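Local coordinates for peptidase M42 (Thaumarchaeota archaeon SCGC AB-539-E09, PDB 5DS0), which probably removes amino-terminal residues from peptides as a dodecameric TET aminopeptidase of family M42 with two cobalt ions bound, at residues C[278-283]-C[342-346]; C[287-291]-C[338-342]. All coordinates share one frame; numbering follows the deposited sequence.

Contacts 1 and 2 are neighbours along helix 333-349, with their centres about 8 Å apart. They share Leu342, which meets helix 273-285 in contact 1 and the loop after that helix in contact 2. A probable hydrogen bond ties the two directly, with Ala283 O and Ile288 N 2.9 Å apart. Leu290 CD2 also packs on Ala283 CB at 3.8 Å. Both contacts lie beside strand 314-322 of the central sheet. The cobalt ligands His66, Asp180, Glu214, Glu215, Glu237 and His325 belong to neither contact. Helix 179-197, which carries Asp180 near its start, packs against helix 333-349, with Val187 touching Ile340 and Val343.

Contact 1 (C[278-283]-C[342-346]); sequences FVINVA and LVIEL
Glu345 OE1 forms a salt bridge with Arg349 NH1 and a long, weak ion pair with Lys348 NZ, while Glu345 CB lies against Val282 CG1 at 3.6 Å. The acid thus gives its aliphatic base to the contact. Its chain bends at chi2 (-47°) and carries the carboxylate away from segment 278-283. The contact joins helix 273-285 to helix 333-349 in the alpha/beta catalytic domain. Both helices pack on strand 314-322, where Val279 meets Val315 and Leu346 meets Ile317. The two segments cross steeply, at 110°, with their axes 9.8 Å apart, and no hydrogen bond joins them.

Leu346 fills the middle. Leu346 CD2 is the hub, with Val282 CB 3.8 Å away and Val279 CG2 at 3.9 Å. Phe278 comes in beside it, its CE2 3.6 Å from Leu346 CD2. The methyl meets this ring obliquely, and the two side chains run past each other in opposite directions. Within the helix, Val282 CG2 lies over one face of the Phe278 ring, 3.8 Å above the plane and offset toward its rim. Phe358 adds an edge-to-face ring contact. One turn before Leu346, Leu342 has CG anti to its own N (chi1 178°), which sends the branch toward Ala283. There Leu342 CD1 rests 3.8 Å from Ala283 CB.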
loop_
_atom_site.group_PDB
_atom_site.type_symbol
_atom_site.label_atom_id
_atom_site.label_comp_id
_atom_site.label_asym_id
_atom_site.label_seq_id
_atom_site.Cartn_x
_atom_site.Cartn_y
_atom_site.Cartn_z
ATOM N N PHE C 278 -44.770 -18.671 23.379
ATOM C CA PHE C 278 -45.865 -19.537 23.003
ATOM C C PHE C 278 -45.418 -20.623 22.037
ATOM O O PHE C 278 -45.677 -21.810 22.251
ATOM C CB PHE C 278 -46.974 -18.686 22.384
ATOM C CG PHE C 278 -48.119 -19.473 21.797
ATOM C CD1 PHE C 278 -49.119 -19.994 22.611
ATOM C CD2 PHE C 278 -48.212 -19.662 20.419
ATOM C CE1 PHE C 278 -50.179 -20.700 22.066
ATOM C CE2 PHE C 278 -49.273 -20.370 19.870
ATOM C CZ PHE C 278 -50.257 -20.888 20.696
ATOM N N VAL C 279 -44.710 -20.228 20.994
ATOM C CA VAL C 279 -44.213 -21.189 20.013
ATOM C C VAL C 279 -43.222 -22.182 20.642
ATOM O O VAL C 279 -43.301 -23.382 20.401
ATOM C CB VAL C 279 -43.545 -20.474 18.824
ATOM C CG1 VAL C 279 -42.952 -21.485 17.851
ATOM C CG2 VAL C 279 -44.554 -19.592 18.109
ATOM N N ILE C 280 -42.304 -21.681 21.455
ATOM C CA ILE C 280 -41.341 -22.541 22.116
ATOM C C ILE C 280 -42.045 -23.617 22.942
ATOM O O ILE C 280 -41.633 -24.785 22.913
ATOM C CB ILE C 280 -40.361 -21.736 23.002
ATOM C CG1 ILE C 280 -39.382 -20.961 22.114
ATOM C CG2 ILE C 280 -39.564 -22.647 23.920
ATOM C CD1 ILE C 280 -38.642 -19.851 22.825
ATOM N N ASN C 281 -43.108 -23.230 23.650
ATOM C CA ASN C 281 -43.842 -24.164 24.512
ATOM C C ASN C 281 -44.691 -25.136 23.724
ATOM O O ASN C 281 -44.710 -26.327 24.025
ATOM C CB ASN C 281 -44.715 -23.425 25.513
ATOM C CG ASN C 281 -43.897 -22.606 26.496
ATOM O OD1 ASN C 281 -42.702 -22.849 26.712
ATOM N ND2 ASN C 281 -44.531 -21.600 27.084
ATOM N N VAL C 282 -45.381 -24.643 22.705
ATOM C CA VAL C 282 -46.164 -25.521 21.867
ATOM C C VAL C 282 -45.275 -26.610 21.270
ATOM O O VAL C 282 -45.660 -27.782 21.229
ATOM C CB VAL C 282 -46.885 -24.744 20.759
ATOM C CG1 VAL C 282 -47.473 -25.690 19.712
ATOM C CG2 VAL C 282 -47.991 -23.886 21.366
ATOM N N ALA C 283 -44.082 -26.221 20.826
ATOM C CA ALA C 283 -43.145 -27.160 20.225
ATOM C C ALA C 283 -42.650 -28.185 21.236
ATOM O O ALA C 283 -42.574 -29.368 20.931
ATOM C CB ALA C 283 -41.973 -26.418 19.609
ATOM N N LEU C 342 -45.614 -28.387 13.340
ATOM C CA LEU C 342 -45.574 -27.294 14.291
ATOM C C LEU C 342 -46.625 -26.219 13.997
ATOM O O LEU C 342 -47.310 -25.770 14.917
ATOM C CB LEU C 342 -44.184 -26.655 14.309
ATOM C CG LEU C 342 -44.019 -25.448 15.230
ATOM C CD1 LEU C 342 -44.317 -25.814 16.674
ATOM C CD2 LEU C 342 -42.617 -24.872 15.100
ATOM N N VAL C 343 -46.738 -25.815 12.732
ATOM C CA VAL C 343 -47.671 -24.743 12.357
ATOM C C VAL C 343 -49.111 -25.177 12.654
ATOM O O VAL C 343 -49.903 -24.378 13.144
ATOM C CB VAL C 343 -47.552 -24.200 10.879
ATOM C CG1 VAL C 343 -46.360 -23.264 10.716
ATOM C CG2 VAL C 343 -47.467 -25.298 9.842
ATOM N N ILE C 344 -49.427 -26.445 12.415
ATOM C CA ILE C 344 -50.744 -26.967 12.730
ATOM C C ILE C 344 -51.038 -26.860 14.228
ATOM O O ILE C 344 -52.083 -26.346 14.620
ATOM C CB ILE C 344 -50.892 -28.413 12.230
ATOM C CG1 ILE C 344 -51.004 -28.417 10.697
ATOM C CG2 ILE C 344 -52.112 -29.086 12.838
ATOM C CD1 ILE C 344 -50.888 -29.780 10.046
ATOM N N GLU C 345 -50.108 -27.323 15.061
ATOM C CA GLU C 345 -50.291 -27.243 16.507
ATOM C C GLU C 345 -50.505 -25.811 16.962
ATOM O O GLU C 345 -51.279 -25.554 17.873
ATOM C CB GLU C 345 -49.091 -27.830 17.250
ATOM C CG GLU C 345 -48.841 -29.310 17.025
ATOM C CD GLU C 345 -50.095 -30.148 17.147
ATOM O OE1 GLU C 345 -50.700 -30.189 18.243
ATOM O OE2 GLU C 345 -50.453 -30.798 16.152
ATOM N N LEU C 346 -49.789 -24.877 16.358
ATOM C CA LEU C 346 -49.926 -23.470 16.726
ATOM C C LEU C 346 -51.316 -22.982 16.384
ATOM O O LEU C 346 -52.001 -22.410 17.226
ATOM C CB LEU C 346 -48.903 -22.611 15.995
ATOM C CG LEU C 346 -47.446 -22.869 16.358
ATOM C CD1 LEU C 346 -46.554 -22.098 15.409
ATOM C CD2 LEU C 346 -47.151 -22.470 17.789
#

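Contact 2 (C[287-291]-C[338-342]); sequences QIPLQ and NAIRL
Ile288 lies against helix 333-349 with its two branches spread along one turn. Ile288 CG2 sits 3.8 Å from Asn338 O, and Ile288 CD1 3.6 Å from Leu342 N. Those two backbone atoms are hydrogen-bonded to each other (Leu342 N to Asn338 O, 2.9 Å), so the isoleucine covers a helical hydrogen bond at both ends. Ile288 CG1 stands anti to its carbonyl carbon (chi1 -65°), which leaves CG2 opposite the backbone N. The extended Ile288 CD1 end also reaches Arg341 CB, at 3.8 Å. Only the base of Arg341 takes part. Its long chain leads away from the loop, and its NE makes a long, weak ion pair with Glu337.

The side chains of Ile288 and Asn338 run past each other in opposite directions, and Ile288 CG2 also packs beside Asn338 CB. Pro289 lies across Asn338 at about a right angle. Pro289 CG is 3.7 Å from Asn338 ND2, and CD is equally near. This is apolar ring against amide, and no hydrogen bond crosses between the segments. Farther along the loop, Leu290 also crosses Leu342 at about a right angle, meeting by single methyls: Leu290 CD1 is 3.9 Å from Leu342 CD2.

Gln287 shows how the loop begins. Its positive phi (56°) and two hydrogen bonds back into the last turn make a Schellman motif that ends helix 273-285. The chain then runs by Ile288 and Leu290 into strand 291-295, which lies parallel to strand 261-263. Strand 261-263, helix 273-285 and strand 291-295 form a beta-alpha-beta crossover, and this contact packs its return loop on helix 333-349.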
loop_
_atom_site.group_PDB
_atom_site.type_symbol
_atom_site.label_atom_id
_atom_site.label_comp_id
_atom_site.label_asym_id
_atom_site.label_seq_id
_atom_site.Cartn_x
_atom_site.Cartn_y
_atom_site.Cartn_z
ATOM N N GLN C 287 -43.390 -32.166 21.332
ATOM C CA GLN C 287 -42.135 -32.870 21.114
ATOM C C GLN C 287 -41.553 -32.674 19.710
ATOM O O GLN C 287 -40.937 -33.573 19.139
ATOM C CB GLN C 287 -42.290 -34.346 21.416
ATOM C CG GLN C 287 -42.535 -34.611 22.875
ATOM C CD GLN C 287 -42.395 -36.084 23.224
ATOM O OE1 GLN C 287 -42.570 -36.974 22.382
ATOM N NE2 GLN C 287 -42.008 -36.349 24.461
ATOM N N ILE C 288 -41.686 -31.465 19.188
ATOM C CA ILE C 288 -41.110 -31.109 17.903
ATOM C C ILE C 288 -39.810 -30.367 18.149
ATOM O O ILE C 288 -39.812 -29.318 18.800
ATOM C CB ILE C 288 -42.075 -30.221 17.114
ATOM C CG1 ILE C 288 -43.332 -31.022 16.767
ATOM C CG2 ILE C 288 -41.421 -29.712 15.853
ATOM C CD1 ILE C 288 -44.509 -30.189 16.301
ATOM N N PRO C 289 -38.690 -30.899 17.638
ATOM C CA PRO C 289 -37.410 -30.216 17.847
ATOM C C PRO C 289 -37.423 -28.816 17.225
ATOM O O PRO C 289 -37.981 -28.628 16.134
ATOM C CB PRO C 289 -36.410 -31.118 17.127
ATOM C CG PRO C 289 -37.210 -31.814 16.077
ATOM C CD PRO C 289 -38.573 -32.006 16.673
ATOM N N LEU C 290 -36.843 -27.847 17.920
ATOM C CA LEU C 290 -36.931 -26.461 17.509
ATOM C C LEU C 290 -35.627 -25.741 17.817
ATOM O O LEU C 290 -35.185 -25.731 18.957
ATOM C CB LEU C 290 -38.084 -25.803 18.247
ATOM C CG LEU C 290 -38.387 -24.366 17.848
ATOM C CD1 LEU C 290 -38.965 -24.301 16.441
ATOM C CD2 LEU C 290 -39.350 -23.729 18.837
ATOM N N GLN C 291 -35.003 -25.141 16.808
ATOM C CA GLN C 291 -33.694 -24.504 16.995
ATOM C C GLN C 291 -33.820 -22.989 17.125
ATOM O O GLN C 291 -34.337 -22.336 16.237
ATOM C CB GLN C 291 -32.766 -24.814 15.821
ATOM C CG GLN C 291 -32.653 -26.286 15.465
ATOM C CD GLN C 291 -31.641 -26.541 14.371
ATOM O OE1 GLN C 291 -30.444 -26.371 14.575
ATOM N NE2 GLN C 291 -32.116 -26.908 13.186
ATOM N N ASN C 338 -41.650 -31.470 10.120
ATOM C CA ASN C 338 -41.816 -30.947 11.465
ATOM C C ASN C 338 -42.309 -29.515 11.480
ATOM O O ASN C 338 -43.021 -29.119 12.402
ATOM C CB ASN C 338 -40.513 -31.060 12.257
ATOM C CG ASN C 338 -40.334 -32.421 12.890
ATOM O OD1 ASN C 338 -41.305 -33.085 13.252
ATOM N ND2 ASN C 338 -39.092 -32.825 13.066
ATOM N N ALA C 339 -41.911 -28.727 10.494
ATOM C CA ALA C 339 -42.423 -27.366 10.394
ATOM C C ALA C 339 -43.911 -27.390 10.123
ATOM O O ALA C 339 -44.663 -26.600 10.681
ATOM C CB ALA C 339 -41.702 -26.607 9.297
ATOM N N ILE C 340 -44.342 -28.322 9.278
ATOM C CA ILE C 340 -45.764 -28.480 8.999
ATOM C C ILE C 340 -46.503 -28.888 10.277
ATOM O O ILE C 340 -47.516 -28.285 10.630
ATOM C CB ILE C 340 -46.040 -29.503 7.887
ATOM C CG1 ILE C 340 -45.525 -28.989 6.552
ATOM C CG2 ILE C 340 -47.536 -29.757 7.801
ATOM C CD1 ILE C 340 -45.451 -30.070 5.499
ATOM N N ARG C 341 -45.987 -29.898 10.978
ATOM C CA ARG C 341 -46.579 -30.320 12.246
ATOM C C ARG C 341 -46.692 -29.142 13.209
ATOM O O ARG C 341 -47.738 -28.919 13.811
ATOM C CB ARG C 341 -45.753 -31.414 12.899
ATOM C CG ARG C 341 -45.899 -32.775 12.266
ATOM C CD ARG C 341 -45.078 -33.806 13.022
ATOM N NE ARG C 341 -44.634 -34.913 12.159
ATOM C CZ ARG C 341 -45.193 -36.136 12.098
ATOM N NH1 ARG C 341 -44.670 -37.064 11.289
ATOM N NH2 ARG C 341 -46.300 -36.431 12.789
ATOM N N LEU C 342 -45.614 -28.387 13.340
ATOM C CA LEU C 342 -45.574 -27.294 14.291
ATOM C C LEU C 342 -46.625 -26.219 13.997
ATOM O O LEU C 342 -47.310 -25.770 14.917
ATOM C CB LEU C 342 -44.184 -26.655 14.309
ATOM C CG LEU C 342 -44.019 -25.448 15.230
ATOM C CD1 LEU C 342 -44.317 -25.814 16.674
ATOM C CD2 LEU C 342 -42.617 -24.872 15.100
#